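Local coordinates for N-acetyl-beta-D glucosaminidase (Rhizomucor miehei CAU432, PDB 4ZM6), which probably hydrolyses beta-N-acetylglucosaminides as a family 3 glycoside hydrolase, and carries a GCN5-related glucosamine N-acetyltransferase region that binds acetyl-CoA, at residues T373-R378 against I525-V530; L475-V480 against M487-V492. All coordinates share one frame; numbering follows the deposited sequence.

Interaction 1 of 2, residues T373-R378 against I525-V530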
ATOM      1  N   THR A 373       2.176  26.747 -13.428  1.00 49.55           N
ATOM      2  CA  THR A 373       3.527  26.219 -13.371  1.00 47.88           C
ATOM      3  C   THR A 373       4.367  26.814 -14.502  1.00 48.01           C
ATOM      4  O   THR A 373       3.917  26.879 -15.645  1.00 48.61           O
ATOM      5  CB  THR A 373       3.524  24.684 -13.539  1.00 47.43           C
ATOM      6  OG1 THR A 373       2.502  24.101 -12.722  1.00 45.91           O
ATOM      7  CG2 THR A 373       4.872  24.098 -13.167  1.00 47.45           C
ATOM      8  N   VAL A 374       5.579  27.251 -14.177  1.00 47.71           N
ATOM      9  CA  VAL A 374       6.577  27.597 -15.178  1.00 46.56           C
ATOM     10  C   VAL A 374       7.311  26.301 -15.476  1.00 48.18           C
ATOM     11  O   VAL A 374       7.960  25.737 -14.593  1.00 52.82           O
ATOM     12  CB  VAL A 374       7.565  28.648 -14.653  1.00 45.97           C
ATOM     13  CG1 VAL A 374       8.652  28.914 -15.677  1.00 45.69           C
ATOM     14  CG2 VAL A 374       6.825  29.934 -14.297  1.00 46.87           C
ATOM     15  N   VAL A 375       7.199  25.828 -16.714  1.00 47.33           N
ATOM     16  CA  VAL A 375       7.697  24.512 -17.090  1.00 45.66           C
ATOM     17  C   VAL A 375       9.125  24.600 -17.629  1.00 46.36           C
ATOM     18  O   VAL A 375       9.987  23.803 -17.258  1.00 46.22           O
ATOM     19  CB  VAL A 375       6.764  23.859 -18.125  1.00 44.99           C
ATOM     20  CG1 VAL A 375       7.258  22.472 -18.507  1.00 45.37           C
ATOM     21  CG2 VAL A 375       5.348  23.785 -17.580  1.00 44.91           C
ATOM     22  N   THR A 376       9.374  25.558 -18.512  1.00 47.60           N
ATOM     23  CA  THR A 376      10.738  25.834 -18.952  1.00 50.28           C
ATOM     24  C   THR A 376      10.986  27.329 -18.972  1.00 49.57           C
ATOM     25  O   THR A 376      10.061  28.129 -19.084  1.00 49.11           O
ATOM     26  CB  THR A 376      11.061  25.229 -20.341  1.00 52.85           C
ATOM     27  OG1 THR A 376      10.205  25.793 -21.338  1.00 53.12           O
ATOM     28  CG2 THR A 376      10.888  23.711 -20.321  1.00 54.46           C
ATOM     29  N   ASN A 377      12.254  27.688 -18.840  1.00 50.14           N
ATOM     30  CA  ASN A 377      12.676  29.072 -18.770  1.00 50.07           C
ATOM     31  C   ASN A 377      14.187  29.107 -19.007  1.00 52.76           C
ATOM     32  O   ASN A 377      14.962  29.608 -18.186  1.00 52.88           O
ATOM     33  CB  ASN A 377      12.297  29.663 -17.404  1.00 48.29           C
ATOM     34  CG  ASN A 377      12.365  31.179 -17.372  1.00 47.89           C
ATOM     35  OD1 ASN A 377      12.446  31.847 -18.404  1.00 49.38           O
ATOM     36  ND2 ASN A 377      12.324  31.729 -16.177  1.00 47.89           N
ATOM     37  N   ARG A 378      14.590  28.547 -20.147  1.00 55.11           N
ATOM     38  CA  ARG A 378      16.000  28.359 -20.485  1.00 56.73           C
ATOM     39  C   ARG A 378      16.816  29.656 -20.553  1.00 56.91           C
ATOM     40  O   ARG A 378      17.989  29.661 -20.187  1.00 54.22           O
ATOM     41  CB  ARG A 378      16.139  27.581 -21.806  1.00 59.89           C
ATOM     42  CG  ARG A 378      16.426  26.091 -21.641  1.00 63.03           C
ATOM     43  CD  ARG A 378      15.227  25.190 -21.895  1.00 63.87           C
ATOM     44  NE  ARG A 378      14.882  25.126 -23.318  1.00 67.89           N
ATOM     45  CZ  ARG A 378      14.049  24.243 -23.877  1.00 69.41           C
ATOM     46  NH1 ARG A 378      13.447  23.297 -23.155  1.00 70.30           N
ATOM     47  NH2 ARG A 378      13.816  24.306 -25.180  1.00 69.99           N
ATOM     48  N   ILE A 525       1.887  15.881 -14.493  1.00 44.39           N
ATOM     49  CA  ILE A 525       1.832  15.305 -15.827  1.00 44.46           C
ATOM     50  C   ILE A 525       3.257  15.203 -16.372  1.00 43.48           C
ATOM     51  O   ILE A 525       4.147  15.943 -15.940  1.00 42.93           O
ATOM     52  CB  ILE A 525       0.969  16.221 -16.738  1.00 46.58           C
ATOM     53  CG1 ILE A 525      -0.224  15.464 -17.289  1.00 48.15           C
ATOM     54  CG2 ILE A 525       1.759  16.856 -17.885  1.00 46.91           C
ATOM     55  CD1 ILE A 525      -1.234  15.052 -16.247  1.00 48.93           C
ATOM     56  N   SER A 526       3.471  14.290 -17.315  1.00 42.91           N
ATOM     57  CA  SER A 526       4.710  14.265 -18.095  1.00 43.35           C
ATOM     58  C   SER A 526       4.431  14.901 -19.443  1.00 44.66           C
ATOM     59  O   SER A 526       3.414  14.599 -20.073  1.00 44.29           O
ATOM     60  CB  SER A 526       5.219  12.837 -18.304  1.00 43.27           C
ATOM     61  OG  SER A 526       6.283  12.534 -17.418  1.00 44.28           O
ATOM     62  N   ILE A 527       5.321  15.785 -19.882  1.00 45.85           N
ATOM     63  CA  ILE A 527       5.230  16.331 -21.224  1.00 48.31           C
ATOM     64  C   ILE A 527       6.244  15.583 -22.074  1.00 49.76           C
ATOM     65  O   ILE A 527       7.434  15.641 -21.788  1.00 51.01           O
ATOM     66  CB  ILE A 527       5.496  17.841 -21.250  1.00 49.86           C
ATOM     67  CG1 ILE A 527       4.466  18.556 -20.371  1.00 51.64           C
ATOM     68  CG2 ILE A 527       5.413  18.368 -22.677  1.00 50.65           C
ATOM     69  CD1 ILE A 527       4.718  20.037 -20.201  1.00 52.68           C
ATOM     70  N   PRO A 528       5.775  14.848 -23.100  1.00 52.26           N
ATOM     71  CA  PRO A 528       6.707  14.145 -23.982  1.00 53.38           C
ATOM     72  C   PRO A 528       7.662  15.098 -24.690  1.00 54.84           C
ATOM     73  O   PRO A 528       7.289  16.232 -24.988  1.00 53.87           O
ATOM     74  CB  PRO A 528       5.785  13.471 -25.004  1.00 53.31           C
ATOM     75  CG  PRO A 528       4.473  13.345 -24.318  1.00 52.02           C
ATOM     76  CD  PRO A 528       4.370  14.558 -23.449  1.00 52.39           C
ATOM     77  N   ASN A 529       8.887  14.635 -24.930  1.00 58.03           N
ATOM     78  CA  ASN A 529       9.926  15.423 -25.610  1.00 60.68           C
ATOM     79  C   ASN A 529      10.423  16.651 -24.836  1.00 61.80           C
ATOM     80  O   ASN A 529      11.232  17.417 -25.359  1.00 64.30           O
ATOM     81  CB  ASN A 529       9.461  15.845 -27.012  1.00 62.21           C
ATOM     82  CG  ASN A 529       8.901  14.684 -27.819  1.00 63.44           C
ATOM     83  OD1 ASN A 529       7.778  14.750 -28.343  1.00 60.40           O
ATOM     84  ND2 ASN A 529       9.683  13.608 -27.916  1.00 61.26           N
ATOM     85  N   VAL A 530       9.952  16.830 -23.602  1.00 63.59           N
ATOM     86  CA  VAL A 530      10.404  17.914 -22.732  1.00 67.70           C
ATOM     87  C   VAL A 530      10.824  17.322 -21.384  1.00 73.62           C
ATOM     88  O   VAL A 530       9.986  17.097 -20.507  1.00 70.59           O
ATOM     89  CB  VAL A 530       9.300  18.965 -22.500  1.00 66.67           C
ATOM     90  CG1 VAL A 530       9.846  20.134 -21.692  1.00 66.53           C
ATOM     91  CG2 VAL A 530       8.723  19.445 -23.822  1.00 65.64           C
TER
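Thr376 and Val530 mark the closest approach of the two backbones, with Thr376 CA and Val530 CA 8.8 Å apart, a spacing that side chains alone bridge. Residues 373-377 form a strand at one edge of a mixed sheet, whereas 525-530 is irregular apart from a type II turn from Ile527 to Val530. Pro528 suits the second place of that turn because its ring fixes phi, and Asn529 tolerates the positive phi (66°) of the third. The closing bond, from Val530 N to Ile527 O at 3.3 Å, is weak. Across from the turn, Val375 and Thr376 both oppose Tyr495 of the neighbouring strand, a classic beta bulge, and so two successive residues direct their CB atoms toward the 525-530 loop instead of alternating.

Val375 and Ile527 meet tip to tip: Val375 CG1 lies 3.9 Å from Ile527 CD1. The isoleucine spans the distance because its chain is extended beyond CB (chi2 174°), which carries CD1 out to the strand. Beside this pair, Thr376 and Val530 cross obliquely, with Thr376 CG2 4.0 Å from Val530 CG1. Threonine serves two purposes here. Its methyl joins the apolar patch, while OG1, placed between the backbone N and the carbonyl carbon (chi1 62°), is hydrogen-bonded to Gln486 OE1. All four touching residues are buried, and their branched, compact side chains fill a contact that contains no hydrogen bond. At its margin Arg378 forms salt bridges with Asp532 and Asp493. A bulged edge strand, antiparallel to its neighbour and covered by a later loop, is consistent here with the alpha/beta sandwich domain that follows the barrel in many family 3 glycoside hydrolases.

Interaction 2 of 2, residues L475-V480 against M487-V492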
ATOM      1  N   LEU A 475      10.106  35.509 -26.570  1.00 58.22           N
ATOM      2  CA  LEU A 475       8.841  34.790 -26.668  1.00 53.75           C
ATOM      3  C   LEU A 475       8.521  34.116 -25.349  1.00 51.58           C
ATOM      4  O   LEU A 475       9.409  33.572 -24.718  1.00 52.24           O
ATOM      5  CB  LEU A 475       8.952  33.716 -27.751  1.00 52.56           C
ATOM      6  CG  LEU A 475       7.736  32.822 -27.986  1.00 52.70           C
ATOM      7  CD1 LEU A 475       6.575  33.631 -28.551  1.00 52.57           C
ATOM      8  CD2 LEU A 475       8.110  31.678 -28.915  1.00 53.43           C
ATOM      9  N   VAL A 476       7.258  34.163 -24.930  1.00 50.01           N
ATOM     10  CA  VAL A 476       6.773  33.308 -23.845  1.00 48.66           C
ATOM     11  C   VAL A 476       5.469  32.675 -24.323  1.00 47.94           C
ATOM     12  O   VAL A 476       4.640  33.346 -24.937  1.00 49.16           O
ATOM     13  CB  VAL A 476       6.594  34.055 -22.486  1.00 49.51           C
ATOM     14  CG1 VAL A 476       7.288  35.412 -22.488  1.00 50.17           C
ATOM     15  CG2 VAL A 476       5.131  34.230 -22.104  1.00 49.86           C
ATOM     16  N   VAL A 477       5.299  31.383 -24.050  1.00 46.23           N
ATOM     17  CA  VAL A 477       4.105  30.651 -24.463  1.00 43.81           C
ATOM     18  C   VAL A 477       3.325  30.139 -23.249  1.00 42.77           C
ATOM     19  O   VAL A 477       3.858  29.384 -22.434  1.00 40.80           O
ATOM     20  CB  VAL A 477       4.477  29.464 -25.368  1.00 43.67           C
ATOM     21  CG1 VAL A 477       3.227  28.711 -25.811  1.00 42.61           C
ATOM     22  CG2 VAL A 477       5.282  29.952 -26.567  1.00 43.85           C
ATOM     23  N   ALA A 478       2.065  30.556 -23.142  1.00 42.49           N
ATOM     24  CA  ALA A 478       1.174  30.116 -22.071  1.00 42.20           C
ATOM     25  C   ALA A 478       0.066  29.234 -22.633  1.00 41.83           C
ATOM     26  O   ALA A 478      -0.795  29.719 -23.373  1.00 42.69           O
ATOM     27  CB  ALA A 478       0.570  31.321 -21.367  1.00 42.89           C
ATOM     28  N   ALA A 479       0.094  27.945 -22.284  1.00 41.55           N
ATOM     29  CA  ALA A 479      -0.968  27.000 -22.653  1.00 41.96           C
ATOM     30  C   ALA A 479      -2.037  26.953 -21.561  1.00 43.09           C
ATOM     31  O   ALA A 479      -1.745  26.668 -20.398  1.00 42.99           O
ATOM     32  CB  ALA A 479      -0.389  25.617 -22.888  1.00 42.35           C
ATOM     33  N   VAL A 480      -3.280  27.229 -21.937  1.00 44.36           N
ATOM     34  CA  VAL A 480      -4.334  27.440 -20.949  1.00 45.56           C
ATOM     35  C   VAL A 480      -5.364  26.308 -20.880  1.00 47.48           C
ATOM     36  O   VAL A 480      -6.238  26.323 -20.018  1.00 45.27           O
ATOM     37  CB  VAL A 480      -5.034  28.800 -21.166  1.00 45.48           C
ATOM     38  CG1 VAL A 480      -4.004  29.914 -21.137  1.00 45.65           C
ATOM     39  CG2 VAL A 480      -5.813  28.839 -22.476  1.00 44.88           C
ATOM     40  N   MET A 487       5.000  19.722 -26.163  1.00 50.39           N
ATOM     41  CA  MET A 487       5.455  18.530 -26.874  1.00 51.93           C
ATOM     42  C   MET A 487       5.576  18.786 -28.383  1.00 51.33           C
ATOM     43  O   MET A 487       6.405  18.166 -29.048  1.00 52.90           O
ATOM     44  CB  MET A 487       4.518  17.349 -26.601  1.00 53.12           C
ATOM     45  CG  MET A 487       3.187  17.423 -27.331  1.00 54.26           C
ATOM     46  SD  MET A 487       1.994  16.240 -26.698  1.00 56.29           S
ATOM     47  CE  MET A 487       2.714  14.696 -27.257  1.00 56.04           C
ATOM     48  N   CYS A 488       4.750  19.694 -28.906  1.00 51.42           N
ATOM     49  CA  CYS A 488       4.775  20.088 -30.321  1.00 52.28           C
ATOM     50  C   CYS A 488       5.839  21.146 -30.682  1.00 51.96           C
ATOM     51  O   CYS A 488       6.091  21.388 -31.861  1.00 51.55           O
ATOM     52  CB  CYS A 488       3.392  20.600 -30.740  1.00 52.36           C
ATOM     53  SG  CYS A 488       2.062  19.395 -30.495  1.00 55.09           S
ATOM     54  N   PHE A 489       6.450  21.778 -29.681  1.00 52.01           N
ATOM     55  CA  PHE A 489       7.509  22.767 -29.919  1.00 51.79           C
ATOM     56  C   PHE A 489       8.529  22.815 -28.769  1.00 51.84           C
ATOM     57  O   PHE A 489       8.593  23.795 -28.028  1.00 50.88           O
ATOM     58  CB  PHE A 489       6.902  24.155 -30.190  1.00 51.57           C
ATOM     59  CG  PHE A 489       5.692  24.479 -29.343  1.00 51.28           C
ATOM     60  CD1 PHE A 489       5.830  25.029 -28.074  1.00 50.08           C
ATOM     61  CD2 PHE A 489       4.410  24.249 -29.828  1.00 50.82           C
ATOM     62  CE1 PHE A 489       4.714  25.331 -27.304  1.00 50.02           C
ATOM     63  CE2 PHE A 489       3.296  24.548 -29.060  1.00 51.16           C
ATOM     64  CZ  PHE A 489       3.447  25.088 -27.794  1.00 49.00           C
ATOM     65  N   PRO A 490       9.343  21.754 -28.623  1.00 53.71           N
ATOM     66  CA  PRO A 490      10.314  21.715 -27.517  1.00 55.01           C
ATOM     67  C   PRO A 490      11.446  22.747 -27.613  1.00 56.99           C
ATOM     68  O   PRO A 490      12.156  22.958 -26.637  1.00 56.28           O
ATOM     69  CB  PRO A 490      10.890  20.289 -27.588  1.00 53.67           C
ATOM     70  CG  PRO A 490      10.008  19.530 -28.522  1.00 53.49           C
ATOM     71  CD  PRO A 490       9.394  20.532 -29.445  1.00 53.22           C
ATOM     72  N   GLN A 491      11.613  23.374 -28.778  1.00 60.39           N
ATOM     73  CA  GLN A 491      12.625  24.423 -28.963  1.00 61.31           C
ATOM     74  C   GLN A 491      12.303  25.641 -28.093  1.00 60.24           C
ATOM     75  O   GLN A 491      13.211  26.362 -27.665  1.00 61.13           O
ATOM     76  CB  GLN A 491      12.732  24.895 -30.429  1.00 64.25           C
ATOM     77  CG  GLN A 491      12.268  23.927 -31.521  1.00 68.12           C
ATOM     78  CD  GLN A 491      10.779  24.047 -31.857  1.00 69.53           C
ATOM     79  OE1 GLN A 491      10.208  25.145 -31.871  1.00 69.59           O
ATOM     80  NE2 GLN A 491      10.149  22.913 -32.148  1.00 69.13           N
ATOM     81  N   VAL A 492      11.010  25.870 -27.856  1.00 56.48           N
ATOM     82  CA  VAL A 492      10.547  27.024 -27.093  1.00 54.12           C
ATOM     83  C   VAL A 492      11.197  27.015 -25.719  1.00 53.51           C
ATOM     84  O   VAL A 492      11.017  26.077 -24.951  1.00 52.43           O
ATOM     85  CB  VAL A 492       9.010  27.044 -26.958  1.00 53.34           C
ATOM     86  CG1 VAL A 492       8.560  28.113 -25.971  1.00 52.79           C
ATOM     87  CG2 VAL A 492       8.368  27.284 -28.316  1.00 53.79           C
TER
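Phe489 O accepts a hydrogen bond from Val492 N at 3.2 Å, closing a type I turn that presents both residues to strand 475-479. Pro490 fits the second place of this turn, since its ring holds phi near the required value. No hydrogen bond joins the two segments; buried apolar groups do the work.

Val477 is the central residue, and its two methyls divide the task. With CG1 anti to the backbone N (chi1 -179°), that methyl reaches the far end of the phenylalanine ring, 4.0 Å from Phe489 CE1 and 4.1 Å from Phe489 CZ, approaching it obliquely. The other branch turns to the valine of the turn, Val477 CG2 lying 3.8 Å from Val492 CG1, and these two side chains meet at about a right angle. Leu475, two residues earlier on the same side of the strand, adds a looser contact, its CD2 standing 4.4 Å from Val492 CG2.

Beta-branched valine suits the extended strand, while the longer phenylalanine spans the gap from the loop to the sheet. Phe489 and Val492 also touch Val465 of helix 459-471, so these two side chains lie between helix 459-471 and the sheet. Strands 475-479 and 494-497 are parallel neighbours, and their connection is a beta-X-beta crossover, here made of loop and a short 3-10 segment within what is probably the alpha/beta sandwich domain.

Overall arrangement
From the N terminus the chain passes the TIM-barrel-like region and reaches strand 373-377, the first partner of interaction 1. It then builds the parallel strands 392-397, 426-431 and 447-452 before strand 475-479. The short loop closed by interaction 2 follows, leading into strand 494-497 between the two contacting strands. Only after helix 503-513 does segment 525-530 return to close interaction 1, so the small loop lies wholly within the large one. The centres are about 9 Å apart, and Arg378 NH2 probably hydrogen-bonds to Pro490 O, 2.6 Å away. Together the contacts tie two irregular connections to one sheet, away from the acetyl-CoA site.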